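Local structure of FERM, ARHGEF and pleckstrin domain-containing protein 2 (6D2K) at residues S179-Q182 / V183-A187; G93-E97 / E98-Y102. The protein acts as a guanine nucleotide exchange factor for RAC1 in semaphorin responses and actin remodelling, the present chain being its FERM domain. All coordinates share one frame; numbering follows the deposited sequence.

Contact 1: S179-Q182 / V183-A187; sequences SDFQ and VLEIA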
# COMPACT_ATOMS: atom_id res chain seq x y z
N SER A 179 13.45 -7.47 14.45
CA SER A 179 13.85 -6.63 13.33
C SER A 179 12.63 -6.09 12.60
O SER A 179 12.60 -4.92 12.27
CB SER A 179 14.75 -7.41 12.36
OG SER A 179 15.87 -7.93 13.06
N ASP A 180 11.63 -6.94 12.36
CA ASP A 180 10.40 -6.49 11.73
C ASP A 180 9.75 -5.43 12.62
O ASP A 180 9.25 -4.43 12.12
CB ASP A 180 9.40 -7.64 11.59
CG ASP A 180 9.82 -8.67 10.55
OD1 ASP A 180 9.19 -9.74 10.54
OD2 ASP A 180 10.76 -8.43 9.77
N PHE A 181 9.74 -5.65 13.93
CA PHE A 181 9.09 -4.70 14.82
C PHE A 181 9.75 -3.33 14.71
O PHE A 181 9.07 -2.31 14.71
CB PHE A 181 9.14 -5.18 16.28
CG PHE A 181 8.50 -4.22 17.23
CD1 PHE A 181 7.12 -4.07 17.27
CD2 PHE A 181 9.27 -3.43 18.07
CE1 PHE A 181 6.52 -3.17 18.15
CE2 PHE A 181 8.68 -2.53 18.95
CZ PHE A 181 7.31 -2.40 18.98
N GLN A 182 11.07 -3.32 14.61
CA GLN A 182 11.78 -2.06 14.48
C GLN A 182 11.45 -1.37 13.15
O GLN A 182 11.35 -0.16 13.10
CB GLN A 182 13.28 -2.27 14.59
CG GLN A 182 13.68 -2.86 15.92
CD GLN A 182 14.29 -1.83 16.82
OE1 GLN A 182 15.45 -1.96 17.23
NE2 GLN A 182 13.53 -0.78 17.11
N VAL A 183 11.32 -2.15 12.08
CA VAL A 183 10.94 -1.57 10.79
C VAL A 183 9.58 -0.86 10.92
O VAL A 183 9.42 0.28 10.46
CB VAL A 183 10.92 -2.64 9.67
CG1 VAL A 183 10.22 -2.10 8.41
CG2 VAL A 183 12.34 -3.08 9.34
N LEU A 184 8.63 -1.54 11.57
CA LEU A 184 7.29 -1.00 11.75
C LEU A 184 7.31 0.26 12.63
O LEU A 184 6.60 1.23 12.37
CB LEU A 184 6.32 -2.03 12.36
CG LEU A 184 6.23 -3.40 11.70
CD1 LEU A 184 5.03 -4.19 12.23
CD2 LEU A 184 6.17 -3.30 10.19
N GLU A 185 8.14 0.23 13.67
CA GLU A 185 8.24 1.35 14.60
C GLU A 185 8.80 2.60 13.95
O GLU A 185 8.32 3.73 14.19
CB GLU A 185 9.10 0.93 15.80
CG GLU A 185 8.30 0.26 16.88
CD GLU A 185 7.22 1.18 17.43
OE1 GLU A 185 6.05 0.76 17.49
OE2 GLU A 185 7.55 2.34 17.78
N ILE A 186 9.83 2.41 13.13
CA ILE A 186 10.43 3.51 12.38
C ILE A 186 9.44 4.02 11.33
O ILE A 186 9.16 5.21 11.26
CB ILE A 186 11.72 3.06 11.67
CG1 ILE A 186 12.83 2.80 12.70
CG2 ILE A 186 12.17 4.11 10.68
CD1 ILE A 186 14.02 2.00 12.15
N ALA A 187 8.91 3.10 10.53
CA ALA A 187 8.04 3.49 9.41
C ALA A 187 6.76 4.20 9.83
O ALA A 187 6.32 5.11 9.14
CB ALA A 187 7.70 2.28 8.58

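Contact 2: G93-E97 / E98-Y102; sequences GQLQE and EYTRY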
# COMPACT_ATOMS: atom_id res chain seq x y z
N GLY A 93 2.70 -2.55 14.84
CA GLY A 93 3.36 -3.40 15.81
C GLY A 93 2.35 -4.12 16.68
O GLY A 93 2.63 -5.19 17.25
N GLN A 94 1.15 -3.54 16.79
CA GLN A 94 0.08 -4.15 17.56
C GLN A 94 -0.82 -5.14 16.79
O GLN A 94 -1.80 -5.65 17.33
CB GLN A 94 -0.75 -3.08 18.28
CG GLN A 94 0.09 -2.24 19.24
CD GLN A 94 0.85 -3.09 20.25
OE1 GLN A 94 0.26 -3.88 20.99
NE2 GLN A 94 2.17 -2.93 20.29
N LEU A 95 -0.47 -5.43 15.54
CA LEU A 95 -1.11 -6.54 14.84
C LEU A 95 -0.94 -7.83 15.65
O LEU A 95 0.09 -8.02 16.31
CB LEU A 95 -0.54 -6.70 13.44
CG LEU A 95 -0.86 -5.61 12.41
CD1 LEU A 95 0.15 -5.67 11.27
CD2 LEU A 95 -2.28 -5.76 11.88
N GLN A 96 -1.92 -8.72 15.59
CA GLN A 96 -1.96 -9.87 16.49
C GLN A 96 -0.93 -10.97 16.22
O GLN A 96 -0.53 -11.68 17.15
CB GLN A 96 -3.35 -10.48 16.50
CG GLN A 96 -4.44 -9.50 16.84
CD GLN A 96 -4.95 -9.70 18.24
OE1 GLN A 96 -6.05 -10.21 18.45
NE2 GLN A 96 -4.14 -9.32 19.23
N GLU A 97 -0.52 -11.13 14.97
CA GLU A 97 0.37 -12.22 14.59
C GLU A 97 1.71 -11.73 14.10
O GLU A 97 1.79 -10.75 13.35
CB GLU A 97 -0.26 -13.07 13.48
CG GLU A 97 -1.54 -13.77 13.90
CD GLU A 97 -1.29 -14.86 14.91
OE1 GLU A 97 -2.26 -15.29 15.56
OE2 GLU A 97 -0.12 -15.29 15.07
N GLU A 98 2.76 -12.45 14.50
CA GLU A 98 4.10 -12.21 13.99
C GLU A 98 4.09 -12.27 12.46
O GLU A 98 4.74 -11.48 11.80
CB GLU A 98 5.09 -13.21 14.60
CG GLU A 98 6.54 -13.04 14.13
CD GLU A 98 7.53 -13.92 14.89
OE1 GLU A 98 7.54 -13.84 16.14
OE2 GLU A 98 8.30 -14.65 14.23
N TYR A 99 3.32 -13.20 11.90
CA TYR A 99 3.30 -13.34 10.44
C TYR A 99 2.77 -12.08 9.75
O TYR A 99 3.29 -11.67 8.72
CB TYR A 99 2.48 -14.57 10.02
CG TYR A 99 2.49 -14.79 8.53
CD1 TYR A 99 3.66 -15.14 7.87
CD2 TYR A 99 1.33 -14.65 7.78
CE1 TYR A 99 3.68 -15.34 6.51
CE2 TYR A 99 1.34 -14.86 6.42
CZ TYR A 99 2.51 -15.19 5.80
OH TYR A 99 2.51 -15.40 4.44
N THR A 100 1.75 -11.46 10.34
CA THR A 100 1.19 -10.25 9.75
C THR A 100 2.24 -9.14 9.83
O THR A 100 2.39 -8.36 8.90
CB THR A 100 -0.07 -9.77 10.49
OG1 THR A 100 -0.93 -10.89 10.75
CG2 THR A 100 -0.84 -8.75 9.64
N ARG A 101 2.94 -9.06 10.96
CA ARG A 101 3.95 -8.02 11.09
C ARG A 101 5.08 -8.22 10.09
O ARG A 101 5.65 -7.25 9.58
CB ARG A 101 4.51 -8.00 12.52
CG ARG A 101 3.43 -7.66 13.55
CD ARG A 101 4.04 -7.38 14.92
NE ARG A 101 4.62 -8.57 15.56
CZ ARG A 101 3.93 -9.43 16.31
NH1 ARG A 101 2.63 -9.27 16.51
NH2 ARG A 101 4.56 -10.46 16.87
N TYR A 102 5.41 -9.48 9.84
CA TYR A 102 6.37 -9.87 8.81
C TYR A 102 5.91 -9.36 7.43
O TYR A 102 6.67 -8.72 6.71
CB TYR A 102 6.56 -11.39 8.81
CG TYR A 102 7.18 -11.97 7.56
CD1 TYR A 102 8.48 -11.65 7.17
CD2 TYR A 102 6.46 -12.86 6.77
CE1 TYR A 102 9.04 -12.19 6.02
CE2 TYR A 102 7.02 -13.42 5.63
CZ TYR A 102 8.31 -13.09 5.26
OH TYR A 102 8.87 -13.64 4.13
O HOH W 1 2.30 -15.49 13.38

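Contact 1: S179-Q182 / V183-A187
The carbonyl oxygen of F181 accepts the amide of E185, with E185 N 2.9 Å from F181 O, and the CB and CG of the same glutamate close in beside that oxygen. One residue either way, the same i to i+4 pattern repeats: L184 N bonds to D180 O at 3.0 Å, and I186 N reaches Q182 O at the same separation. A187 N carries the series on to V183 O within the second segment.

The side-chain part of the contact is F181 against E185. The F181 ring is turned away from its own amide nitrogen (chi1 179°) and lies beside the glutamate, both groups pointing the same way. E185 CG sits over one ring face, 3.8 Å from the F181 centroid and 26° off the ring normal, which defines a CH-pi contact; the methylene is shifted toward the rim, 3.5 Å from CE2 of F181. The carboxylate plane lies 28° from the ring plane, and its charge is engaged by R188 through a salt bridge at OE1.

All of this belongs to helix 176-187, the closing helix of the FERM central domain, an all-helical lobe of the acyl-CoA-binding-protein type. The helix packs against two partners through adjacent faces: D180, L184 and A187 meet helix 98-113, and S179, Q182 and I186 meet helix 121-136.

Aliphatic carbons also approach the bonded carbonyls. L184 CG stands 3.2 Å from D180 O, and I186 CG1 comes within 3.3 Å of Q182 O, each being the within-helix approach of a side chain to the carbonyl one turn earlier. At the upstream end, S179 OG is hydrogen-bonded to T175 O, one turn earlier.

Contact 2: G93-E97 / E98-Y102
R101 N donates to E97 O at 3.1 Å in a bond of 160° at the hydrogen. E97 occupies the N-cap position of helix 98-113, and its carbonyl also takes a weak, strongly bent bond from T100 N.

The arginine then doubles back over this first turn. A bend at chi3 (-69°) brings the guanidinium across the E97 peptide, whose oxygen lies above one face of the group, offset toward the rim. At the guanidinium edge, NH1 of R101 lies 2.8 Å from L95 O; the angle at the hydrogen is only 126°, making this a weak bond despite the short separation. Nearer the helix, R101 CD rests 3.5 Å from G93 O, so the aliphatic part of the arginine and its charged end both meet main-chain carbonyls of the incoming loop.

Y99 N is satisfied by a water, which accepts from it at 2.9 Å and donates to E97 OE2 at 3.0 Å. The E97 carboxylate is thus linked to the first turn through water. A second carboxylate, that of E45 in the N-terminal ubiquitin-like domain, binds Q96 N with one oxygen, and E97 N and T100 OG1 with the other. Against the same flank, L95 CD1 meets T100 CG2 at 3.6 Å, the two side chains crossing at about a right angle.

Two carboxylates therefore gather at the amide-rich start of a central-domain helix, that of E97 through water and that of E45 directly from the neighbouring domain. The positive end of the helix dipole would be expected to favour the ionised form of both, and in the case of E45 to strengthen the grip between the two domains.

Contact 2 opens the FERM central domain's helical bundle at helix 98-113, and contact 1 lies on its last helix, 176-187; their centres are 11 Å apart. They touch directly. D180 OD1 comes 3.3 Å from Y102 CA, while L184 CD1 lies 3.9 Å from R101 CB and equally far from G93 N. F181 bridges to the loop as well, its CE1 being 3.9 Å from G93 CA. Segment 93-102, the loop and first helical turn, thus meets two neighbours: E45 of the N-terminal domain and the 179-187 helix. Both contacts lie within the central domain, on the same side of the chain's centre.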